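PDB 3BWG: uncharacterized HTH-type transcriptional regulator YydK from Bacillus subtilis subsp. subtilis, which probably binds DNA through a GntR-type winged helix-turn-helix domain and regulates transcription, with a UTRA domain alongside. Local coordinates for residues L180-L185 with A197-L202; E189-L195 with S222-E226. All coordinates share one frame; numbering follows the deposited sequence.

Contact 1: residues L180-L185 with A197-L202. With EDO (1,2-ethanediol), chain I.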
loop_
_atom_site.group_PDB
_atom_site.type_symbol
_atom_site.label_atom_id
_atom_site.label_comp_id
_atom_site.label_asym_id
_atom_site.label_seq_id
_atom_site.Cartn_x
_atom_site.Cartn_y
_atom_site.Cartn_z
ATOM N N LEU B 180 4.174 5.517 -8.241
ATOM C CA LEU B 180 3.991 6.848 -7.625
ATOM C C LEU B 180 5.166 7.757 -7.902
ATOM O O LEU B 180 6.316 7.358 -7.736
ATOM C CB LEU B 180 3.803 6.712 -6.106
ATOM C CG LEU B 180 2.456 6.269 -5.520
ATOM C CD1 LEU B 180 2.142 4.793 -5.729
ATOM C CD2 LEU B 180 2.455 6.550 -4.050
ATOM N N HIS B 181 4.863 8.986 -8.322
ATOM C CA HIS B 181 5.851 9.988 -8.682
ATOM C C HIS B 181 5.405 11.285 -8.016
ATOM O O HIS B 181 4.214 11.537 -7.882
ATOM C CB HIS B 181 5.954 10.179 -10.219
ATOM C CG HIS B 181 6.052 8.895 -11.002
ATOM N ND1 HIS B 181 4.935 8.214 -11.453
ATOM C CD2 HIS B 181 7.124 8.188 -11.446
ATOM C CE1 HIS B 181 5.312 7.123 -12.107
ATOM N NE2 HIS B 181 6.633 7.077 -12.107
ATOM N N VAL B 182 6.358 12.073 -7.562
ATOM C CA VAL B 182 6.077 13.447 -7.121
ATOM C C VAL B 182 6.695 14.431 -8.079
ATOM O O VAL B 182 7.840 14.272 -8.466
ATOM C CB VAL B 182 6.501 13.717 -5.670
ATOM C CG1 VAL B 182 6.407 15.206 -5.342
ATOM C CG2 VAL B 182 5.567 12.940 -4.725
ATOM N N GLY B 183 5.901 15.423 -8.493
ATOM C CA GLY B 183 6.272 16.340 -9.537
ATOM C C GLY B 183 5.635 17.704 -9.310
ATOM O O GLY B 183 5.038 17.953 -8.250
ATOM N N GLN B 184 5.815 18.584 -10.300
ATOM C CA GLN B 184 5.187 19.890 -10.335
ATOM C C GLN B 184 4.034 19.844 -11.330
ATOM O O GLN B 184 4.149 19.236 -12.412
ATOM C CB GLN B 184 6.201 20.975 -10.720
ATOM C CG GLN B 184 7.223 21.278 -9.653
ATOM C CD GLN B 184 8.199 22.368 -10.050
ATOM O OE1 GLN B 184 8.093 23.494 -9.588
ATOM N NE2 GLN B 184 9.147 22.043 -10.905
ATOM N N LEU B 185 2.910 20.462 -10.961
ATOM C CA LEU B 185 1.801 20.619 -11.889
ATOM C C LEU B 185 2.182 21.450 -13.107
ATOM O O LEU B 185 2.884 22.444 -13.001
ATOM C CB LEU B 185 0.612 21.281 -11.215
ATOM C CG LEU B 185 -0.106 20.558 -10.095
ATOM C CD1 LEU B 185 -0.874 21.595 -9.309
ATOM C CD2 LEU B 185 -1.029 19.480 -10.651
ATOM N N ALA B 197 0.392 26.393 -11.718
ATOM C CA ALA B 197 1.427 25.544 -12.319
ATOM C C ALA B 197 2.699 25.605 -11.477
ATOM O O ALA B 197 3.015 26.634 -10.887
ATOM C CB ALA B 197 1.707 25.955 -13.778
ATOM N N GLY B 198 3.414 24.491 -11.392
ATOM C CA GLY B 198 4.637 24.464 -10.606
ATOM C C GLY B 198 4.424 24.001 -9.184
ATOM O O GLY B 198 5.362 23.571 -8.521
ATOM N N LEU B 199 3.189 24.080 -8.706
ATOM C CA LEU B 199 2.855 23.537 -7.388
ATOM C C LEU B 199 2.968 22.008 -7.424
ATOM O O LEU B 199 2.978 21.420 -8.513
ATOM C CB LEU B 199 1.478 24.050 -6.902
ATOM C CG LEU B 199 1.431 25.583 -6.687
ATOM C CD1 LEU B 199 0.020 26.038 -6.387
ATOM C CD2 LEU B 199 2.374 26.052 -5.572
ATOM N N PRO B 200 3.100 21.365 -6.239
ATOM C CA PRO B 200 3.330 19.917 -6.122
ATOM C C PRO B 200 2.133 19.078 -6.531
ATOM O O PRO B 200 0.966 19.491 -6.348
ATOM C CB PRO B 200 3.586 19.712 -4.628
ATOM C CG PRO B 200 3.803 21.067 -4.065
ATOM C CD PRO B 200 3.033 22.006 -4.914
ATOM N N LYS B 201 2.413 17.892 -7.066
ATOM C CA LYS B 201 1.358 16.874 -7.287
ATOM C C LYS B 201 1.912 15.477 -7.030
ATOM O O LYS B 201 3.106 15.207 -7.241
ATOM C CB LYS B 201 0.821 16.919 -8.729
ATOM C CG LYS B 201 1.950 16.796 -9.733
ATOM C CD LYS B 201 1.524 16.318 -11.072
ATOM C CE LYS B 201 2.753 15.906 -11.837
ATOM N NZ LYS B 201 2.612 16.271 -13.243
ATOM N N LEU B 202 1.030 14.615 -6.564
ATOM C CA LEU B 202 1.242 13.191 -6.605
ATOM C C LEU B 202 0.646 12.684 -7.909
ATOM O O LEU B 202 -0.505 12.990 -8.266
ATOM C CB LEU B 202 0.573 12.508 -5.426
ATOM C CG LEU B 202 0.762 11.000 -5.234
ATOM C CD1 LEU B 202 2.253 10.518 -5.115
ATOM C CD2 LEU B 202 -0.161 10.515 -4.059
HETATM C C1 EDO I . -1.364 15.081 -3.105
HETATM O O1 EDO I . -2.175 14.082 -2.563
HETATM C C2 EDO I . -1.622 15.022 -4.585
HETATM O O2 EDO I . -0.757 15.980 -5.121
#

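Contact 2: residues E189-L195 with S222-E226. With EDO (1,2-ethanediol), chain I; EDO (1,2-ethanediol), chain H.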
loop_
_atom_site.group_PDB
_atom_site.type_symbol
_atom_site.label_atom_id
_atom_site.label_comp_id
_atom_site.label_asym_id
_atom_site.label_seq_id
_atom_site.Cartn_x
_atom_site.Cartn_y
_atom_site.Cartn_z
ATOM N N GLU B 189 -2.750 20.556 -16.107
ATOM C CA GLU B 189 -3.159 20.001 -14.814
ATOM C C GLU B 189 -3.591 21.085 -13.814
ATOM O O GLU B 189 -4.635 20.941 -13.165
ATOM C CB GLU B 189 -2.043 19.156 -14.226
ATOM C CG GLU B 189 -1.670 18.002 -15.124
ATOM C CD GLU B 189 -0.407 17.304 -14.700
ATOM O OE1 GLU B 189 -0.192 16.159 -15.177
ATOM O OE2 GLU B 189 0.349 17.870 -13.879
ATOM N N ALA B 190 -2.796 22.157 -13.691
ATOM C CA ALA B 190 -3.107 23.239 -12.763
ATOM C C ALA B 190 -4.483 23.861 -13.045
ATOM O O ALA B 190 -5.251 24.152 -12.119
ATOM C CB ALA B 190 -2.027 24.324 -12.800
ATOM N N GLU B 191 -4.794 24.043 -14.321
ATOM C CA GLU B 191 -6.078 24.607 -14.705
ATOM C C GLU B 191 -7.274 23.667 -14.374
ATOM O O GLU B 191 -8.284 24.106 -13.794
ATOM C CB GLU B 191 -6.036 25.040 -16.173
ATOM C CG GLU B 191 -7.399 25.127 -16.843
ATOM C CD GLU B 191 -7.424 26.062 -18.027
ATOM O OE1 GLU B 191 -6.376 26.686 -18.353
ATOM O OE2 GLU B 191 -8.521 26.185 -18.632
ATOM N N TYR B 192 -7.161 22.386 -14.725
ATOM C CA TYR B 192 -8.192 21.400 -14.314
ATOM C C TYR B 192 -8.372 21.347 -12.790
ATOM O O TYR B 192 -9.508 21.291 -12.290
ATOM C CB TYR B 192 -7.858 19.999 -14.826
ATOM C CG TYR B 192 -8.044 19.810 -16.307
ATOM C CD1 TYR B 192 -9.263 20.117 -16.927
ATOM C CD2 TYR B 192 -7.011 19.291 -17.091
ATOM C CE1 TYR B 192 -9.436 19.950 -18.303
ATOM C CE2 TYR B 192 -7.178 19.117 -18.466
ATOM C CZ TYR B 192 -8.391 19.436 -19.061
ATOM O OH TYR B 192 -8.532 19.236 -20.416
ATOM N N LEU B 193 -7.261 21.408 -12.046
ATOM C CA LEU B 193 -7.320 21.346 -10.572
ATOM C C LEU B 193 -7.653 22.653 -9.899
ATOM O O LEU B 193 -7.987 22.663 -8.713
ATOM C CB LEU B 193 -6.069 20.688 -9.962
ATOM C CG LEU B 193 -5.862 19.231 -10.419
ATOM C CD1 LEU B 193 -4.578 18.641 -9.811
ATOM C CD2 LEU B 193 -7.053 18.298 -10.133
ATOM N N GLY B 194 -7.610 23.755 -10.654
ATOM C CA GLY B 194 -7.776 25.100 -10.074
ATOM C C GLY B 194 -6.634 25.526 -9.162
ATOM O O GLY B 194 -6.847 26.268 -8.212
ATOM N N LEU B 195 -5.427 25.039 -9.437
ATOM C CA LEU B 195 -4.239 25.399 -8.651
ATOM C C LEU B 195 -3.274 26.129 -9.583
ATOM O O LEU B 195 -3.600 26.326 -10.742
ATOM C CB LEU B 195 -3.561 24.162 -8.058
ATOM C CG LEU B 195 -4.425 23.288 -7.138
ATOM C CD1 LEU B 195 -3.738 21.951 -6.875
ATOM C CD2 LEU B 195 -4.739 24.068 -5.861
ATOM N N SER B 222 -3.245 12.700 -11.592
ATOM C CA SER B 222 -2.603 13.732 -10.805
ATOM C C SER B 222 -3.605 14.227 -9.766
ATOM O O SER B 222 -4.687 14.678 -10.127
ATOM C CB SER B 222 -2.177 14.898 -11.713
ATOM O OG SER B 222 -1.180 14.462 -12.610
ATOM N N TYR B 223 -3.219 14.178 -8.496
ATOM C CA TYR B 223 -4.062 14.653 -7.423
ATOM C C TYR B 223 -3.795 16.101 -6.989
ATOM O O TYR B 223 -2.657 16.606 -7.087
ATOM C CB TYR B 223 -3.950 13.699 -6.223
ATOM C CG TYR B 223 -4.475 12.290 -6.508
ATOM C CD1 TYR B 223 -5.802 11.979 -6.256
ATOM C CD2 TYR B 223 -3.639 11.279 -7.014
ATOM C CE1 TYR B 223 -6.315 10.686 -6.530
ATOM C CE2 TYR B 223 -4.130 9.967 -7.283
ATOM C CZ TYR B 223 -5.477 9.687 -7.010
ATOM O OH TYR B 223 -6.032 8.441 -7.253
ATOM N N ASN B 224 -4.842 16.746 -6.483
ATOM C CA ASN B 224 -4.721 18.027 -5.804
ATOM C C ASN B 224 -4.073 17.854 -4.420
ATOM O O ASN B 224 -4.702 17.294 -3.502
ATOM C CB ASN B 224 -6.140 18.627 -5.711
ATOM C CG ASN B 224 -6.199 19.953 -5.017
ATOM O OD1 ASN B 224 -5.324 20.317 -4.211
ATOM N ND2 ASN B 224 -7.266 20.695 -5.302
ATOM N N TYR B 225 -2.827 18.325 -4.265
ATOM C CA TYR B 225 -2.079 18.187 -3.014
ATOM C C TYR B 225 -2.763 18.812 -1.788
ATOM O O TYR B 225 -2.480 18.426 -0.653
ATOM C CB TYR B 225 -0.631 18.719 -3.167
ATOM C CG TYR B 225 -0.482 20.212 -3.039
ATOM C CD1 TYR B 225 0.007 20.775 -1.873
ATOM C CD2 TYR B 225 -0.836 21.058 -4.086
ATOM C CE1 TYR B 225 0.147 22.169 -1.734
ATOM C CE2 TYR B 225 -0.720 22.465 -3.972
ATOM C CZ TYR B 225 -0.214 22.995 -2.796
ATOM O OH TYR B 225 -0.060 24.339 -2.674
ATOM N N GLU B 226 -3.677 19.747 -2.015
ATOM C CA GLU B 226 -4.383 20.388 -0.902
ATOM C C GLU B 226 -5.648 19.664 -0.479
ATOM O O GLU B 226 -6.261 20.063 0.499
ATOM C CB GLU B 226 -4.815 21.839 -1.235
ATOM C CG GLU B 226 -3.837 22.691 -1.927
ATOM C CD GLU B 226 -4.270 24.171 -1.873
ATOM O OE1 GLU B 226 -5.365 24.525 -2.395
ATOM O OE2 GLU B 226 -3.514 24.953 -1.261
HETATM C C1 EDO I . -1.364 15.081 -3.105
HETATM O O1 EDO I . -2.175 14.082 -2.563
HETATM C C2 EDO I . -1.622 15.022 -4.585
HETATM O O2 EDO I . -0.757 15.980 -5.121
HETATM C C1 EDO H . -2.912 12.604 -15.251
HETATM O O1 EDO H . -2.108 13.751 -15.001
HETATM C C2 EDO H . -3.463 12.736 -16.651
HETATM O O2 EDO H . -2.381 12.468 -17.554
#

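Contact 1: residues L180-L185 with A197-L202
Gly183 lies beneath the side chain of Lys201, its antiparallel hydrogen-bonded partner; a CB on Gly183 would come 3.3 Å from Lys201 CE, so the absence of a side chain there allows the lysine to pass close by. The torsion that sets Lys201 CG between its own N and C (chi1 54°) directs this path, passing CG alongside Gly183 O and bending at the end to a weak bond, NZ to Gln184 O at 3.4 Å; the stronger partner of NZ is the carboxylate of Glu189. Backbone bonds join Gly183 and Lys201 both ways. Past the Gln184-Pro200 pair the bonding continues beyond the regular strands: Leu185 N meets Leu199 O at 2.6 Å, nearly in line with the carbonyl (C=O...N 173°), and Gly198 N reaches Leu185 O at 2.7 Å. Leu185 CD2 packs on Lys201 CB at 3.7 Å; on the other face of the sheet Leu202 CD1 touches Leu180 CD2 and Val182 CG2, both at 4.1 Å. This is the edge of the UTRA-domain sheet, continued through Leu180 into a strand of the second subunit. Backbone bonds thus hold the segments together, while the lysine stem packs on Leu185 and its ammonium probably gains little from Gln184 O.

Contact 2: residues E189-L195 with S222-E226
Leu195 drops its two methyls onto the turn Asn224-Glu226: CD1 lies 3.5 Å from Asn224 OD1 and 4.1 Å from Tyr225 CD2, while CD2 approaches Glu226 OE1, the leucine and glutamate side chains running past each other in opposite directions. Asn224 extends its amide away from its backbone N (chi1 179°), which lets OD1 turn back to accept from Glu226 N at 2.8 Å, the donor tilted 22° from the amide plane. This Asx turn fixes the amide, and its other end, ND2, is bonded to Thr136 OG1. Replacing Asn224 by an alanine would probably leave Glu226 N and Thr136 OG1 each short of a partner and open a gap under the Leu195 methyl. Helix 187-193 lies across one face of the antiparallel UTRA-domain sheet and ends in a Schellman motif, Leu195 N bonding Ala190 O around Gly194 of positive phi; the reversal sends Leu195 back toward the strand. Two residues earlier, Leu193 sets CD1 against the Tyr223-Asn224 peptide, 3.8 Å from Asn224 N. At the far end Glu189 stretches out beyond CG (chi2 169°) and brings OE1 to 3.2 Å from Ser222 OG, while OE2 is taken up by Lys201. Ser222 OG also shares a hydrogen bond of 2.7 Å with O1 of a 1,2-ethanediol, probably from the crystallisation liquor. A second such molecule donates from O2 to Tyr223 O, close to the Tyr223 CB and the backbone of Tyr225.

From the N terminus, strand 173-184 runs into helix 187-193, then strand 200-210 returns and strand 215-224 follows. Contact 1 closes the short loop from 180-185 to 197-202, which holds the helix; contact 2 closes a longer one, from that helix to 222-226, which holds strand 200-210. Their segments alternate along the chain, so the two loops cross. Strand 200-210 lies between the outer strand 173-184 and strand 215-224, with Leu202 O probably bonded to Tyr223 N. The Lys201-Glu189 salt bridge ties the two contacts, helix to sheet, and one ethanediol molecule touches both.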